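Local coordinates for glycinin A3B4 subunit (Glycine max, PDB 2D5F), which serves as a soybean seed storage protein, an 11S globulin built from cupin domains that assembles into hexamers, at the interface of chains A and B. Coordinates in Å, arbitrary orientation; residue numbers count along the deposited sequence, not the author numbering. Chains: chain A/B, glycinin A3B4 subunit.

Contact 1: the interface of chains A and B. Residues chain A 470-471; chain B 59-60, 165-167, 229.
A:Tyr471 ends helix 464-471 with its backbone turned away from helical values, and meets a loop of chain B in which B:Ala166 is extended and B:Gly167 takes a positive phi. The helix end meets chain B through the ring of A:Tyr471 and the carbonyl of A:Ser470. The tyrosine hydroxyl OH donates a hydrogen bond of 2.6 Å to the carbonyl O of B:Leu165. It approaches from above the carbonyl plane, 56° out of it, and so does not follow a lone pair. The next residue along covers the same ring: the methyl CB of B:Ala166 sits over the face, 3.8 Å from the ring centroid, in a CH-pi contact. Hydroxyl and face are therefore read by consecutive residues of one loop, which is likely to limit how the phenol can tilt. A:Ser470 turns its OG back beside its own backbone N (chi1 -69°), and this places the hydroxyl against apolar carbon, 3.5 Å from CD2 of B:Leu59, with CD of B:Pro60 nearby. Its carbonyl O reaches chain B through water 1, at 2.6 Å from the water oxygen, and the same water meets OG of B:Ser229. That serine oxygen also accepts a hydrogen bond from the backbone N of B:Gly167 at 2.9 Å, a second-shell bond that ties the water site to the loop. In the fold, the C-terminal helical region of chain A docks beside strand 56-62, loop 165-167 and the loop carrying B:Ser229 in chain B.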
# COMPACT_ATOMS: atom_id res chain seq x y z
N SER A 470 27.17 -32.22 3.94
CA SER A 470 25.82 -32.63 3.57
C SER A 470 25.81 -33.81 2.61
O SER A 470 25.05 -34.76 2.78
CB SER A 470 25.05 -31.46 2.94
OG SER A 470 24.78 -30.45 3.88
N TYR A 471 26.66 -33.74 1.59
CA TYR A 471 26.72 -34.79 0.58
C TYR A 471 27.95 -35.68 0.63
O TYR A 471 28.15 -36.51 -0.25
CB TYR A 471 26.63 -34.16 -0.81
CG TYR A 471 25.39 -33.32 -1.05
CD1 TYR A 471 25.46 -31.93 -1.05
CD2 TYR A 471 24.15 -33.92 -1.30
CE1 TYR A 471 24.33 -31.14 -1.30
CE2 TYR A 471 23.01 -33.14 -1.55
CZ TYR A 471 23.11 -31.76 -1.55
OH TYR A 471 22.00 -31.00 -1.80
N LEU B 59 20.78 -30.37 8.14
CA LEU B 59 20.89 -30.33 6.68
C LEU B 59 19.84 -29.42 6.01
O LEU B 59 18.74 -29.25 6.52
CB LEU B 59 20.79 -31.74 6.10
CG LEU B 59 21.84 -32.74 6.63
CD1 LEU B 59 21.71 -34.05 5.88
CD2 LEU B 59 23.25 -32.16 6.47
N PRO B 60 20.19 -28.82 4.86
CA PRO B 60 19.30 -27.92 4.12
C PRO B 60 17.91 -28.48 3.81
O PRO B 60 17.78 -29.61 3.33
CB PRO B 60 20.09 -27.63 2.84
CG PRO B 60 21.52 -27.72 3.31
CD PRO B 60 21.50 -28.95 4.19
N LEU B 165 17.07 -31.07 0.86
CA LEU B 165 17.91 -30.95 -0.32
C LEU B 165 19.08 -31.92 -0.24
O LEU B 165 19.76 -32.17 -1.24
CB LEU B 165 18.42 -29.51 -0.45
CG LEU B 165 17.35 -28.52 -0.89
CD1 LEU B 165 17.78 -27.09 -0.57
CD2 LEU B 165 17.08 -28.70 -2.38
N ALA B 166 19.32 -32.45 0.95
CA ALA B 166 20.42 -33.38 1.17
C ALA B 166 20.12 -34.37 2.30
O ALA B 166 19.21 -34.16 3.11
CB ALA B 166 21.70 -32.61 1.49
N GLY B 167 20.89 -35.45 2.34
CA GLY B 167 20.72 -36.45 3.37
C GLY B 167 19.61 -37.45 3.12
O GLY B 167 18.92 -37.43 2.09
N SER B 229 22.67 -39.00 -1.60
CA SER B 229 22.81 -39.52 -0.24
C SER B 229 22.40 -40.99 -0.11
O SER B 229 21.69 -41.37 0.83
CB SER B 229 21.97 -38.67 0.72
OG SER B 229 22.37 -37.32 0.65
O HOH W 1 24.47 -37.20 2.24

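Contact 2: the interface of chains A and B. Residues chain A 384, 426-427; chain B 62-64, 128, 156, 163.
A:Trp384 and B:Tyr62 stack across the interface, in a patch of the subunit junction where loop 426-427 and strand 383-385 of chain A face chain B. The phenol lies over the indole with the planes only 6° apart, and its centroid is 4.0 Å from that of the five-membered ring. The two side chains run past each other in opposite directions. Each has CG between its backbone N and carbonyl carbon (chi1 79° for the tryptophan), a crowded position that projects each ring into the overlap. On the tyrosine's other face lies CB of B:Phe163, so the phenol is sandwiched between its own chain and the partner.

Hydrogen bonds join the rims of this stack to backbone carbonyls. The indole NE1 donates to O of B:Gly128 at 3.1 Å; the nitrogen lies on a carbonyl lone pair, though the bond is bent at the hydrogen. B:Tyr62 OH donates to the backbone O of A:Asn427 at 2.8 Å, in the carbonyl plane. The first bond would fix the indole's turn; the second places the phenol's end, while the stack and B:Phe163 are likely to hold it flat.

Van der Waals contacts centre on A:Asn427, which buries the most surface here. Its CB lies over the face of B:Phe163, 3.7 Å from CE1. The extended A:Gln426 side chain crosses B:Pro64 obliquely. The asparagine amide plane stands 79° from the tyrosine ring; A:Asn427 CG is 3.7 Å from B:Tyr62 CE2.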
# COMPACT_ATOMS: atom_id res chain seq x y z
N TRP A 384 12.00 -25.56 -8.24
CA TRP A 384 10.70 -25.65 -7.58
C TRP A 384 10.14 -24.24 -7.39
O TRP A 384 10.88 -23.25 -7.42
CB TRP A 384 10.82 -26.36 -6.22
CG TRP A 384 11.36 -25.51 -5.10
CD1 TRP A 384 10.64 -24.73 -4.24
CD2 TRP A 384 12.73 -25.39 -4.69
NE1 TRP A 384 11.47 -24.14 -3.32
CE2 TRP A 384 12.76 -24.53 -3.57
CE3 TRP A 384 13.93 -25.94 -5.15
CZ2 TRP A 384 13.95 -24.19 -2.91
CZ3 TRP A 384 15.12 -25.60 -4.50
CH2 TRP A 384 15.11 -24.74 -3.39
N GLN A 426 3.10 -26.87 -5.48
CA GLN A 426 4.02 -25.97 -4.82
C GLN A 426 5.11 -26.73 -4.07
O GLN A 426 4.84 -27.71 -3.37
CB GLN A 426 3.23 -25.10 -3.83
CG GLN A 426 4.09 -24.26 -2.88
CD GLN A 426 3.23 -23.48 -1.90
OE1 GLN A 426 2.05 -23.80 -1.70
NE2 GLN A 426 3.81 -22.46 -1.27
N ASN A 427 6.35 -26.27 -4.24
CA ASN A 427 7.54 -26.84 -3.59
C ASN A 427 8.05 -28.17 -4.14
O ASN A 427 9.16 -28.59 -3.80
CB ASN A 427 7.32 -26.97 -2.07
CG ASN A 427 7.53 -25.65 -1.32
OD1 ASN A 427 7.66 -25.64 -0.09
ND2 ASN A 427 7.56 -24.54 -2.05
N TYR B 62 13.41 -27.05 3.18
CA TYR B 62 12.45 -25.96 3.02
C TYR B 62 11.05 -26.55 3.11
O TYR B 62 10.84 -27.74 2.87
CB TYR B 62 12.66 -25.23 1.68
CG TYR B 62 12.44 -26.07 0.44
CD1 TYR B 62 13.50 -26.79 -0.15
CD2 TYR B 62 11.18 -26.16 -0.15
CE1 TYR B 62 13.29 -27.56 -1.29
CE2 TYR B 62 10.96 -26.93 -1.29
CZ TYR B 62 12.02 -27.63 -1.86
OH TYR B 62 11.80 -28.41 -2.96
N SER B 63 10.09 -25.70 3.49
CA SER B 63 8.70 -26.10 3.65
C SER B 63 7.79 -25.02 3.02
O SER B 63 8.13 -23.84 3.02
CB SER B 63 8.37 -26.29 5.13
OG SER B 63 9.17 -27.32 5.70
N PRO B 64 6.62 -25.43 2.50
CA PRO B 64 5.65 -24.55 1.86
C PRO B 64 4.87 -23.59 2.77
O PRO B 64 3.77 -23.16 2.42
CB PRO B 64 4.73 -25.53 1.15
CG PRO B 64 4.68 -26.67 2.12
CD PRO B 64 6.14 -26.83 2.51
N GLY B 128 9.20 -21.91 1.24
CA GLY B 128 9.99 -22.31 0.09
C GLY B 128 11.47 -21.99 0.08
O GLY B 128 12.18 -22.42 -0.81
N LEU B 156 -0.81 -26.09 -0.70
CA LEU B 156 -0.89 -27.55 -0.78
C LEU B 156 -2.06 -27.98 0.10
O LEU B 156 -3.22 -27.95 -0.33
CB LEU B 156 0.42 -28.18 -0.30
CG LEU B 156 1.64 -27.85 -1.17
CD1 LEU B 156 2.90 -28.47 -0.58
CD2 LEU B 156 1.42 -28.38 -2.58
N PHE B 163 10.93 -30.54 2.71
CA PHE B 163 11.66 -30.95 1.51
C PHE B 163 13.16 -30.82 1.78
O PHE B 163 13.69 -29.71 1.81
CB PHE B 163 11.27 -30.08 0.31
CG PHE B 163 9.83 -30.21 -0.11
CD1 PHE B 163 8.80 -29.67 0.66
CD2 PHE B 163 9.49 -30.90 -1.28
CE1 PHE B 163 7.47 -29.80 0.28
CE2 PHE B 163 8.16 -31.04 -1.67
CZ PHE B 163 7.15 -30.49 -0.89

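Contact 3: the interface of chains A and B. Residues chain A 379, 382, 402, 431; chain B 208, 212, 216.
B:Phe212 turns one face to A:Arg402 and its far end to A:Ala431 and A:Ile379, where helix 210-216 of chain B packs on strands of chain A at the subunit junction. The arginine lies over that face: its terminal nitrogen NH1 is 3.9 Å from the ring centroid, a cation-pi contact, and the guanidinium is inclined 40° to the ring, so that one nitrogen rather than the whole group bears on it. An extended chain from CG to NE carries the guanidinium out there. The far end of the phenyl points at the sheet, where CE1 lies 3.5 Å from CB of A:Ala431 and CZ is 3.9 Å from CG2 of A:Ile379. Having CG anti to the backbone N (chi1 -176°) lets the ring reach outward from its helix. B:Phe208 touches with its rim atom CE1, which lies 3.9 Å from CB of A:Arg402, the methylene being tilted out of the ring plane; the two phenylalanines thus share the arginine, one taking its base and the other its tip. A leucine in place of B:Phe212 would probably leave the guanidinium without its aromatic face and open a gap beside A:Ala431. On the ring's opposite face, toward the rim, sits OG of B:Ser216, whose hydroxyl donates back to the helix at the carbonyl O of B:Phe212, 3.1 Å away. The same serine meets A:Pro382, whose ring carbon CD is 3.7 Å from B:Ser216 CB.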
# COMPACT_ATOMS: atom_id res chain seq x y z
N ILE A 379 18.04 -28.78 -21.17
CA ILE A 379 17.53 -29.11 -19.85
C ILE A 379 17.21 -27.89 -18.98
O ILE A 379 17.97 -26.93 -18.94
CB ILE A 379 18.55 -29.95 -19.03
CG1 ILE A 379 18.80 -31.30 -19.70
CG2 ILE A 379 18.05 -30.16 -17.60
CD1 ILE A 379 19.90 -32.10 -19.03
N PRO A 382 16.71 -29.12 -12.21
CA PRO A 382 15.85 -29.21 -11.02
C PRO A 382 15.52 -27.88 -10.37
O PRO A 382 16.42 -27.17 -9.89
CB PRO A 382 16.63 -30.13 -10.10
CG PRO A 382 17.27 -31.07 -11.07
CD PRO A 382 17.77 -30.14 -12.15
N ARG A 402 10.09 -34.69 -14.98
CA ARG A 402 10.16 -35.41 -13.72
C ARG A 402 9.75 -34.50 -12.56
O ARG A 402 10.21 -33.36 -12.45
CB ARG A 402 11.58 -35.94 -13.49
CG ARG A 402 12.06 -36.92 -14.56
CD ARG A 402 13.41 -37.53 -14.21
NE ARG A 402 13.82 -38.59 -15.13
CZ ARG A 402 14.45 -38.39 -16.29
NH1 ARG A 402 14.74 -37.16 -16.69
NH2 ARG A 402 14.78 -39.42 -17.06
N ALA A 431 11.95 -30.93 -13.24
CA ALA A 431 12.99 -30.73 -14.24
C ALA A 431 12.42 -31.19 -15.58
O ALA A 431 11.56 -32.07 -15.63
CB ALA A 431 14.23 -31.54 -13.88
N PHE B 208 15.89 -38.17 -8.33
CA PHE B 208 16.44 -38.08 -9.68
C PHE B 208 17.54 -39.13 -9.82
O PHE B 208 18.13 -39.54 -8.82
CB PHE B 208 17.04 -36.69 -9.92
CG PHE B 208 16.01 -35.60 -9.97
CD1 PHE B 208 15.28 -35.36 -11.14
CD2 PHE B 208 15.75 -34.83 -8.84
CE1 PHE B 208 14.30 -34.37 -11.18
CE2 PHE B 208 14.76 -33.84 -8.87
CZ PHE B 208 14.04 -33.61 -10.04
N PHE B 212 21.01 -38.19 -14.70
CA PHE B 212 20.37 -36.91 -14.99
C PHE B 212 20.94 -35.80 -14.10
O PHE B 212 21.12 -34.67 -14.54
CB PHE B 212 18.85 -37.02 -14.79
CG PHE B 212 18.10 -35.77 -15.15
CD1 PHE B 212 17.55 -34.97 -14.16
CD2 PHE B 212 17.99 -35.37 -16.48
CE1 PHE B 212 16.89 -33.78 -14.49
CE2 PHE B 212 17.34 -34.18 -16.82
CZ PHE B 212 16.79 -33.39 -15.82
N SER B 216 22.42 -32.44 -15.48
CA SER B 216 21.81 -31.19 -15.00
C SER B 216 22.80 -30.21 -14.39
O SER B 216 22.77 -29.01 -14.70
CB SER B 216 20.74 -31.49 -13.94
OG SER B 216 19.58 -32.03 -14.54

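Contact 1, contact 2 and contact 3 lie at the corners of a nearly equilateral triangle, their C-alpha centres about 16 to 17 Å apart. Contacts 1 and 2 share strand 56-62 of chain B, which therefore meets both a helix and loop regions of chain A. Contacts 2 and 3 are joined through chain A, where A:Pro382 directly precedes strand 383-385 and loop 426-427 leads into strand 429-435. Exchange runs both ways: contact 1 offers a helix of chain A, contact 3 one of chain B. Such spread contacts between unlike surfaces would suit junctions between neighbours round a ring, probably within each trimer of the hexamer.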